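Local structure of URE2 protein (Saccharomyces cerevisiae, 1K0D) at residues 82-87 and 91-96; 36-39 and 44-47; 21-26 and 60-65. The protein restrains nitrogen-utilisation genes by holding GATA transcriptional activators in the cytoplasm, and reduces peroxides with glutathione through its GST-like region. One frame throughout, in Å; residues are numbered along the deposited sequence.

Interaction 1 (82-87 and 91-96). With GSH (glutathione), chain F.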
loop_
_atom_site.group_PDB
_atom_site.type_symbol
_atom_site.label_atom_id
_atom_site.label_comp_id
_atom_site.label_asym_id
_atom_site.label_seq_id
_atom_site.Cartn_x
_atom_site.Cartn_y
_atom_site.Cartn_z
ATOM N N LEU B 82 -12.261 -17.012 -0.245
ATOM C CA LEU B 82 -10.923 -16.428 -0.263
ATOM C C LEU B 82 -10.998 -15.129 0.517
ATOM O O LEU B 82 -11.922 -14.337 0.332
ATOM C CB LEU B 82 -10.481 -16.108 -1.694
ATOM C CG LEU B 82 -9.197 -15.276 -1.814
ATOM C CD1 LEU B 82 -8.000 -16.122 -1.383
ATOM C CD2 LEU B 82 -9.021 -14.798 -3.245
ATOM N N SER B 83 -10.024 -14.907 1.385
ATOM C CA SER B 83 -9.995 -13.693 2.181
ATOM C C SER B 83 -8.911 -12.720 1.709
ATOM O O SER B 83 -7.743 -13.093 1.574
ATOM C CB SER B 83 -9.757 -14.050 3.648
ATOM O OG SER B 83 -9.506 -12.879 4.402
ATOM N N ILE B 84 -9.299 -11.479 1.441
ATOM C CA ILE B 84 -8.333 -10.467 1.027
ATOM C C ILE B 84 -8.387 -9.325 2.040
ATOM O O ILE B 84 -9.468 -8.823 2.363
ATOM C CB ILE B 84 -8.635 -9.888 -0.378
ATOM C CG1 ILE B 84 -8.887 -11.010 -1.392
ATOM C CG2 ILE B 84 -7.447 -9.067 -0.855
ATOM C CD1 ILE B 84 -10.342 -11.460 -1.483
ATOM N N TRP B 85 -7.230 -8.934 2.564
ATOM C CA TRP B 85 -7.162 -7.848 3.534
ATOM C C TRP B 85 -6.252 -6.763 2.961
ATOM O O TRP B 85 -5.486 -7.032 2.040
ATOM C CB TRP B 85 -6.661 -8.365 4.887
ATOM C CG TRP B 85 -5.465 -9.248 4.797
ATOM C CD1 TRP B 85 -5.411 -10.507 4.274
ATOM C CD2 TRP B 85 -4.141 -8.935 5.231
ATOM N NE1 TRP B 85 -4.130 -11.001 4.358
ATOM C CE2 TRP B 85 -3.330 -10.055 4.942
ATOM C CE3 TRP B 85 -3.558 -7.813 5.840
ATOM C CZ2 TRP B 85 -1.964 -10.090 5.240
ATOM C CZ3 TRP B 85 -2.198 -7.847 6.139
ATOM C CH2 TRP B 85 -1.417 -8.980 5.837
ATOM N N GLU B 86 -6.343 -5.553 3.513
ATOM C CA GLU B 86 -5.618 -4.365 3.035
ATOM C C GLU B 86 -6.482 -3.809 1.895
ATOM O O GLU B 86 -6.669 -4.467 0.876
ATOM C CB GLU B 86 -4.217 -4.701 2.507
ATOM C CG GLU B 86 -3.162 -4.900 3.599
ATOM C CD GLU B 86 -2.878 -3.629 4.401
ATOM O OE1 GLU B 86 -2.663 -3.744 5.624
ATOM O OE2 GLU B 86 -2.856 -2.519 3.816
ATOM N N SER B 87 -7.022 -2.606 2.083
ATOM C CA SER B 87 -7.887 -1.986 1.085
ATOM C C SER B 87 -7.263 -1.914 -0.315
ATOM O O SER B 87 -7.962 -2.050 -1.330
ATOM C CB SER B 87 -8.289 -0.585 1.548
ATOM O OG SER B 87 -7.155 0.247 1.735
ATOM N N LEU B 91 -8.936 -3.656 -3.645
ATOM C CA LEU B 91 -9.268 -2.933 -4.874
ATOM C C LEU B 91 -8.698 -3.610 -6.105
ATOM O O LEU B 91 -9.405 -3.777 -7.109
ATOM C CB LEU B 91 -8.775 -1.478 -4.830
ATOM C CG LEU B 91 -9.376 -0.553 -3.767
ATOM C CD1 LEU B 91 -9.186 0.902 -4.192
ATOM C CD2 LEU B 91 -10.851 -0.870 -3.576
ATOM N N LEU B 92 -7.426 -4.002 -6.036
ATOM C CA LEU B 92 -6.803 -4.669 -7.170
ATOM C C LEU B 92 -7.490 -6.005 -7.435
ATOM O O LEU B 92 -7.634 -6.421 -8.576
ATOM C CB LEU B 92 -5.300 -4.879 -6.931
ATOM C CG LEU B 92 -4.440 -3.609 -6.976
ATOM C CD1 LEU B 92 -2.968 -3.991 -6.867
ATOM C CD2 LEU B 92 -4.694 -2.842 -8.287
ATOM N N HIS B 93 -7.925 -6.679 -6.383
ATOM C CA HIS B 93 -8.601 -7.951 -6.577
ATOM C C HIS B 93 -9.923 -7.718 -7.314
ATOM O O HIS B 93 -10.265 -8.444 -8.246
ATOM C CB HIS B 93 -8.868 -8.623 -5.233
ATOM C CG HIS B 93 -9.485 -9.980 -5.359
ATOM N ND1 HIS B 93 -10.828 -10.210 -5.150
ATOM C CD2 HIS B 93 -8.948 -11.171 -5.707
ATOM C CE1 HIS B 93 -11.090 -11.487 -5.364
ATOM N NE2 HIS B 93 -9.966 -12.091 -5.704
ATOM N N LEU B 94 -10.654 -6.689 -6.897
ATOM C CA LEU B 94 -11.938 -6.372 -7.515
ATOM C C LEU B 94 -11.860 -5.964 -8.987
ATOM O O LEU B 94 -12.611 -6.492 -9.813
ATOM C CB LEU B 94 -12.658 -5.287 -6.711
ATOM C CG LEU B 94 -13.047 -5.743 -5.299
ATOM C CD1 LEU B 94 -13.821 -4.636 -4.600
ATOM C CD2 LEU B 94 -13.894 -7.005 -5.387
ATOM N N VAL B 95 -10.961 -5.047 -9.338
ATOM C CA VAL B 95 -10.883 -4.644 -10.735
ATOM C C VAL B 95 -10.309 -5.756 -11.610
ATOM O O VAL B 95 -10.715 -5.908 -12.762
ATOM C CB VAL B 95 -10.075 -3.339 -10.920
ATOM C CG1 VAL B 95 -10.735 -2.228 -10.119
ATOM C CG2 VAL B 95 -8.628 -3.534 -10.499
ATOM N N ASN B 96 -9.387 -6.550 -11.063
ATOM C CA ASN B 96 -8.811 -7.660 -11.826
ATOM C C ASN B 96 -9.904 -8.676 -12.140
ATOM O O ASN B 96 -10.017 -9.148 -13.272
ATOM C CB ASN B 96 -7.685 -8.342 -11.039
ATOM C CG ASN B 96 -6.324 -7.750 -11.345
ATOM O OD1 ASN B 96 -5.739 -8.023 -12.395
ATOM N ND2 ASN B 96 -5.819 -6.923 -10.440
HETATM N N1 GSH F . -3.399 0.012 5.419
HETATM C CA1 GSH F . -4.706 -0.534 5.811
HETATM C C1 GSH F . -5.728 -0.593 4.634
HETATM O O11 GSH F . -5.642 0.245 3.722
HETATM O O12 GSH F . -6.633 -1.541 4.685
HETATM C CB1 GSH F . -5.272 0.306 6.993
HETATM C CG1 GSH F . -6.088 -0.572 7.988
HETATM C CD1 GSH F . -6.616 0.314 9.158
HETATM O OE1 GSH F . -5.839 1.027 9.816
HETATM N N2 GSH F . -7.943 0.226 9.383
HETATM C CA2 GSH F . -8.591 0.997 10.470
HETATM C C2 GSH F . -8.840 0.070 11.687
HETATM O O2 GSH F . -9.010 -1.151 11.557
HETATM C CB2 GSH F . -9.953 1.547 9.990
HETATM S SG2 GSH F . -9.798 2.890 8.756
HETATM N N3 GSH F . -8.862 0.674 12.912
HETATM C CA3 GSH F . -9.089 -0.049 14.189
HETATM C C3 GSH F . -7.779 -0.182 14.975
HETATM O O31 GSH F . -7.851 -0.768 16.069
HETATM O O32 GSH F . -6.720 0.297 14.491
#

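Interaction 2 (36-39 and 44-47)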
loop_
_atom_site.group_PDB
_atom_site.type_symbol
_atom_site.label_atom_id
_atom_site.label_comp_id
_atom_site.label_asym_id
_atom_site.label_seq_id
_atom_site.Cartn_x
_atom_site.Cartn_y
_atom_site.Cartn_z
ATOM N N ILE B 36 -17.179 1.568 -1.920
ATOM C CA ILE B 36 -17.322 2.357 -3.136
ATOM C C ILE B 36 -16.977 1.563 -4.402
ATOM O O ILE B 36 -17.750 1.552 -5.362
ATOM C CB ILE B 36 -16.437 3.620 -3.074
ATOM C CG1 ILE B 36 -17.064 4.636 -2.112
ATOM C CG2 ILE B 36 -16.268 4.215 -4.469
ATOM C CD1 ILE B 36 -16.237 5.871 -1.905
ATOM N N VAL B 37 -15.830 0.893 -4.409
ATOM C CA VAL B 37 -15.436 0.125 -5.590
ATOM C C VAL B 37 -16.351 -1.074 -5.791
ATOM O O VAL B 37 -16.678 -1.442 -6.916
ATOM C CB VAL B 37 -13.972 -0.342 -5.486
ATOM C CG1 VAL B 37 -13.614 -1.249 -6.672
ATOM C CG2 VAL B 37 -13.067 0.878 -5.451
ATOM N N LEU B 38 -16.749 -1.685 -4.684
ATOM C CA LEU B 38 -17.655 -2.827 -4.711
ATOM C C LEU B 38 -18.966 -2.357 -5.379
ATOM O O LEU B 38 -19.533 -3.034 -6.242
ATOM C CB LEU B 38 -17.923 -3.267 -3.262
ATOM C CG LEU B 38 -17.856 -4.717 -2.760
ATOM C CD1 LEU B 38 -16.804 -5.545 -3.488
ATOM C CD2 LEU B 38 -17.563 -4.671 -1.256
ATOM N N SER B 39 -19.433 -1.177 -4.977
ATOM C CA SER B 39 -20.666 -0.638 -5.522
ATOM C C SER B 39 -20.534 -0.206 -6.977
ATOM O O SER B 39 -21.399 -0.510 -7.790
ATOM C CB SER B 39 -21.151 0.531 -4.665
ATOM O OG SER B 39 -22.203 1.215 -5.316
ATOM N N HIS B 44 -22.410 -7.374 -5.537
ATOM C CA HIS B 44 -23.367 -7.423 -4.439
ATOM C C HIS B 44 -22.674 -7.911 -3.170
ATOM O O HIS B 44 -22.063 -8.977 -3.159
ATOM C CB HIS B 44 -24.538 -8.330 -4.828
ATOM C CG HIS B 44 -25.343 -7.803 -5.979
ATOM N ND1 HIS B 44 -26.159 -6.697 -5.871
ATOM C CD2 HIS B 44 -25.417 -8.199 -7.272
ATOM C CE1 HIS B 44 -26.699 -6.434 -7.048
ATOM N NE2 HIS B 44 -26.265 -7.330 -7.916
ATOM N N TYR B 45 -22.775 -7.128 -2.103
ATOM C CA TYR B 45 -22.103 -7.474 -0.856
ATOM C C TYR B 45 -22.894 -7.181 0.412
ATOM O O TYR B 45 -23.872 -6.442 0.396
ATOM C CB TYR B 45 -20.776 -6.715 -0.784
ATOM C CG TYR B 45 -20.943 -5.214 -0.660
ATOM C CD1 TYR B 45 -20.822 -4.578 0.577
ATOM C CD2 TYR B 45 -21.235 -4.427 -1.777
ATOM C CE1 TYR B 45 -20.983 -3.198 0.703
ATOM C CE2 TYR B 45 -21.401 -3.040 -1.661
ATOM C CZ TYR B 45 -21.273 -2.437 -0.415
ATOM O OH TYR B 45 -21.442 -1.074 -0.282
ATOM N N ASN B 46 -22.437 -7.773 1.511
ATOM C CA ASN B 46 -23.031 -7.584 2.832
ATOM C C ASN B 46 -21.920 -7.028 3.716
ATOM O O ASN B 46 -20.789 -7.526 3.686
ATOM C CB ASN B 46 -23.502 -8.918 3.410
ATOM C CG ASN B 46 -23.953 -8.802 4.858
ATOM O OD1 ASN B 46 -24.019 -9.799 5.584
ATOM N ND2 ASN B 46 -24.273 -7.582 5.284
ATOM N N THR B 47 -22.234 -5.997 4.495
ATOM C CA THR B 47 -21.243 -5.395 5.375
ATOM C C THR B 47 -21.461 -5.756 6.840
ATOM O O THR B 47 -22.575 -5.682 7.355
ATOM C CB THR B 47 -21.246 -3.856 5.271
ATOM O OG1 THR B 47 -21.035 -3.462 3.911
ATOM C CG2 THR B 47 -20.135 -3.265 6.133
#

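Interaction 3 (21-26 and 60-65)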
loop_
_atom_site.group_PDB
_atom_site.type_symbol
_atom_site.label_atom_id
_atom_site.label_comp_id
_atom_site.label_asym_id
_atom_site.label_seq_id
_atom_site.Cartn_x
_atom_site.Cartn_y
_atom_site.Cartn_z
ATOM N N THR B 21 -18.647 -10.538 1.436
ATOM C CA THR B 21 -18.941 -10.073 2.779
ATOM C C THR B 21 -17.814 -9.108 3.107
ATOM O O THR B 21 -16.633 -9.450 2.996
ATOM C CB THR B 21 -18.934 -11.225 3.811
ATOM O OG1 THR B 21 -19.927 -12.198 3.456
ATOM C CG2 THR B 21 -19.230 -10.691 5.206
ATOM N N LEU B 22 -18.172 -7.896 3.493
ATOM C CA LEU B 22 -17.169 -6.899 3.824
ATOM C C LEU B 22 -17.133 -6.607 5.314
ATOM O O LEU B 22 -18.159 -6.283 5.912
ATOM C CB LEU B 22 -17.444 -5.603 3.061
ATOM C CG LEU B 22 -16.633 -4.370 3.479
ATOM C CD1 LEU B 22 -15.154 -4.594 3.162
ATOM C CD2 LEU B 22 -17.160 -3.132 2.742
ATOM N N PHE B 23 -15.957 -6.743 5.914
ATOM C CA PHE B 23 -15.798 -6.428 7.326
ATOM C C PHE B 23 -15.261 -5.017 7.385
ATOM O O PHE B 23 -14.280 -4.699 6.725
ATOM C CB PHE B 23 -14.825 -7.385 7.999
ATOM C CG PHE B 23 -15.369 -8.761 8.164
ATOM C CD1 PHE B 23 -15.183 -9.718 7.178
ATOM C CD2 PHE B 23 -16.089 -9.099 9.304
ATOM C CE1 PHE B 23 -15.703 -11.002 7.325
ATOM C CE2 PHE B 23 -16.614 -10.373 9.460
ATOM C CZ PHE B 23 -16.420 -11.329 8.467
ATOM N N SER B 24 -15.911 -4.170 8.174
ATOM C CA SER B 24 -15.507 -2.776 8.282
ATOM C C SER B 24 -15.915 -2.194 9.633
ATOM O O SER B 24 -16.162 -2.926 10.593
ATOM C CB SER B 24 -16.171 -1.981 7.152
ATOM O OG SER B 24 -15.803 -0.613 7.190
ATOM N N HIS B 25 -15.969 -0.868 9.693
ATOM C CA HIS B 25 -16.378 -0.152 10.894
ATOM C C HIS B 25 -17.130 1.083 10.414
ATOM O O HIS B 25 -16.742 1.701 9.426
ATOM C CB HIS B 25 -15.161 0.247 11.728
ATOM C CG HIS B 25 -15.513 0.828 13.061
ATOM N ND1 HIS B 25 -16.018 2.102 13.208
ATOM C CD2 HIS B 25 -15.454 0.299 14.307
ATOM C CE1 HIS B 25 -16.254 2.333 14.489
ATOM N NE2 HIS B 25 -15.920 1.255 15.177
ATOM N N ARG B 26 -18.201 1.443 11.112
ATOM C CA ARG B 26 -19.024 2.581 10.713
ATOM C C ARG B 26 -18.290 3.877 10.404
ATOM O O ARG B 26 -18.787 4.692 9.638
ATOM C CB ARG B 26 -20.119 2.826 11.759
ATOM C CG ARG B 26 -21.145 1.691 11.811
ATOM C CD ARG B 26 -22.288 1.965 12.778
ATOM N NE ARG B 26 -23.241 0.857 12.811
ATOM C CZ ARG B 26 -23.026 -0.306 13.421
ATOM N NH1 ARG B 26 -23.952 -1.256 13.387
ATOM N NH2 ARG B 26 -21.893 -0.516 14.080
ATOM N N PRO B 60 -10.946 -15.307 16.969
ATOM C CA PRO B 60 -10.103 -16.197 16.166
ATOM C C PRO B 60 -10.595 -16.323 14.729
ATOM O O PRO B 60 -9.806 -16.529 13.808
ATOM C CB PRO B 60 -10.183 -17.515 16.932
ATOM C CG PRO B 60 -10.225 -17.045 18.350
ATOM C CD PRO B 60 -11.233 -15.909 18.284
ATOM N N GLU B 61 -11.905 -16.188 14.546
ATOM C CA GLU B 61 -12.514 -16.280 13.226
ATOM C C GLU B 61 -12.077 -15.128 12.324
ATOM O O GLU B 61 -11.803 -15.328 11.143
ATOM C CB GLU B 61 -14.042 -16.278 13.340
ATOM C CG GLU B 61 -14.643 -17.459 14.101
ATOM C CD GLU B 61 -14.583 -17.296 15.615
ATOM O OE1 GLU B 61 -15.097 -18.188 16.325
ATOM O OE2 GLU B 61 -14.028 -16.283 16.095
ATOM N N PHE B 62 -12.013 -13.922 12.883
ATOM C CA PHE B 62 -11.621 -12.753 12.106
ATOM C C PHE B 62 -10.118 -12.689 11.853
ATOM O O PHE B 62 -9.687 -12.378 10.743
ATOM C CB PHE B 62 -12.068 -11.461 12.800
ATOM C CG PHE B 62 -11.729 -10.219 12.028
ATOM C CD1 PHE B 62 -12.267 -10.003 10.761
ATOM C CD2 PHE B 62 -10.840 -9.287 12.545
ATOM C CE1 PHE B 62 -11.920 -8.878 10.018
ATOM C CE2 PHE B 62 -10.484 -8.160 11.813
ATOM C CZ PHE B 62 -11.025 -7.955 10.544
ATOM N N VAL B 63 -9.323 -12.971 12.881
ATOM C CA VAL B 63 -7.872 -12.942 12.732
ATOM C C VAL B 63 -7.460 -13.892 11.610
ATOM O O VAL B 63 -6.422 -13.706 10.979
ATOM C CB VAL B 63 -7.163 -13.350 14.036
ATOM C CG1 VAL B 63 -5.655 -13.378 13.827
ATOM C CG2 VAL B 63 -7.515 -12.365 15.133
ATOM N N SER B 64 -8.293 -14.900 11.363
ATOM C CA SER B 64 -8.041 -15.880 10.311
ATOM C C SER B 64 -8.321 -15.274 8.939
ATOM O O SER B 64 -7.730 -15.676 7.941
ATOM C CB SER B 64 -8.925 -17.111 10.515
ATOM O OG SER B 64 -8.636 -17.737 11.753
ATOM N N VAL B 65 -9.236 -14.313 8.896
ATOM C CA VAL B 65 -9.568 -13.644 7.644
ATOM C C VAL B 65 -8.493 -12.587 7.395
ATOM O O VAL B 65 -7.967 -12.474 6.293
ATOM C CB VAL B 65 -10.959 -12.972 7.726
ATOM C CG1 VAL B 65 -11.253 -12.196 6.449
ATOM C CG2 VAL B 65 -12.025 -14.033 7.956
#

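Interaction 1 (82-87 and 91-96)
I84 and H93 meet where the last strand of the sheet packs against the helix that follows it. The two side chains cross at about a right angle, and the methyl CD1 of I84 sits over one face of the imidazole, shifted toward its rim, in a CH-pi contact 4.0 Å from the ring centroid. H93 reaches toward the strand because its CG lies anti to the backbone N (chi1 -176°), which swings the ring off the helix. L82 and H93 point toward one another, CD2 of L82 coming to 3.8 Å from NE2 of H93 at an oblique angle. The flat ring thus rests one face on I84 and is flanked by L82, two branched aliphatic residues two positions apart on the strand. Neither imidazole nitrogen has a polar partner in the model.

Nearer the turn, the backbone takes over. L91 N donates to S87 O at 3.0 Å in the first turn of the helix, and CG of L91 lies close against the same oxygen. E86, at the N-cap position, and S87 face glutathione. S87 N donates to GSH O12 (2.8 Å), and E86 OE2 receives GSH N1 at 3.0 Å. S87 OG, also bonded to K33 NZ, approaches GSH O11 at an implausibly short, doubtful distance. The carboxylate is therefore held through S87 N at a helix N terminus, whose dipole would probably favour the negative charge, while the acidic E86 matches the ligand's amine. This strand-turn-helix is characteristic of the thioredoxin-like domain of glutathione transferases, where it holds the gamma-glutamyl end of glutathione.

Interaction 2 (36-39 and 44-47)
L38 packs its CD2 and CG over one face of the Y45 ring, and most of this contact is that one pair. The methyl CD2 stands off-centre toward the CG side of the phenol ring, in a CH-pi contact 3.7 Å from the centroid and 21° off the ring normal. CG of L38 lies 3.5 Å from Y45 CD2, and CB of L38 comes to 3.8 Å from CE2 of Y45, so the leucine spreads from the root of the ring along one side of it. Y45 presents this face because its CG stands between the backbone N and the carbonyl carbon (chi1 67°), turning the ring toward the helix. A leucine provides the branched, apolar surface that a broad aromatic face can rest on.

The packing thins beyond L38. S39 meets the ring only through its backbone N, 4.3 Å from Y45 CE2 and oblique to the ring; its hydroxyl is bonded instead to the carbonyl of A252. On either side of Y45 in the chain, H44 in the preceding loop and N46 on the edge strand have CB pointing away from the helix and are exposed, as suits polar residues.

The pair joins the helix to the second strand of a beta-alpha-beta unit made of strand 20-24, helix 29-40 and strand 45-49. Helix 87-102 packs on L38 through L94, helix 251-258 lies against S39, and N46 pairs through its backbone with the neighbouring strand 20-24.

Interaction 3 (21-26 and 60-65)
F23 and F62 make the aromatic part of this contact, and theirs is the one close approach between the strand and the short helix. Their ring centroids are 5.5 Å apart and the planes are inclined at 52°, an oblique pairing. CD1 of F62 stands over one face of the F23 ring, displaced toward the rim. F62 has its CG anti to the backbone N (chi1 -178°), and its ring reaches from the helix toward F23.

A methylene-to-ring contact lies at the root of F23, whose CB is 3.8 Å from F62 CE1. Large apolar side chains suit this buried seam.

No polar bond joins the two segments. Within 60-65, S64 OG donates to P60 O at 2.7 Å, and V65 N reaches F62 O, three residues back, at the same length, ties within a weakly bonded helix.

The F62 side chain lies about 4 Å from those of glutathione-binding H57 and V71, which places the contact beside the ligand site. Strand 20-24 runs between strands 45-49 and 73-76, and F23 touches I48 and I75 on these neighbours. Helix 60-65 packs on this sheet of the thioredoxin-like domain, with F62 and V65 both against A73 of strand 73-76.

From the N terminus, strand 20-24 comes first and leads into helix 29-40. Interaction 2 then closes the short loop between that helix and strand 45-49. Interaction 3 spans a longer loop, from strand 20-24 to helix 60-65, and interaction 2 is nested inside it. Interaction 1 follows in series, closing the turn from strand 82-85 into helix 87-102. All three reach one four-stranded sheet of the thioredoxin-like domain. Interactions 2 and 3 meet along its neighbouring strands 45-49 and 20-24, a probable hydrogen bond from S83 OG to V65 O links 1 to 3, and L91 against V37 packs the helices of 1 and 2 together.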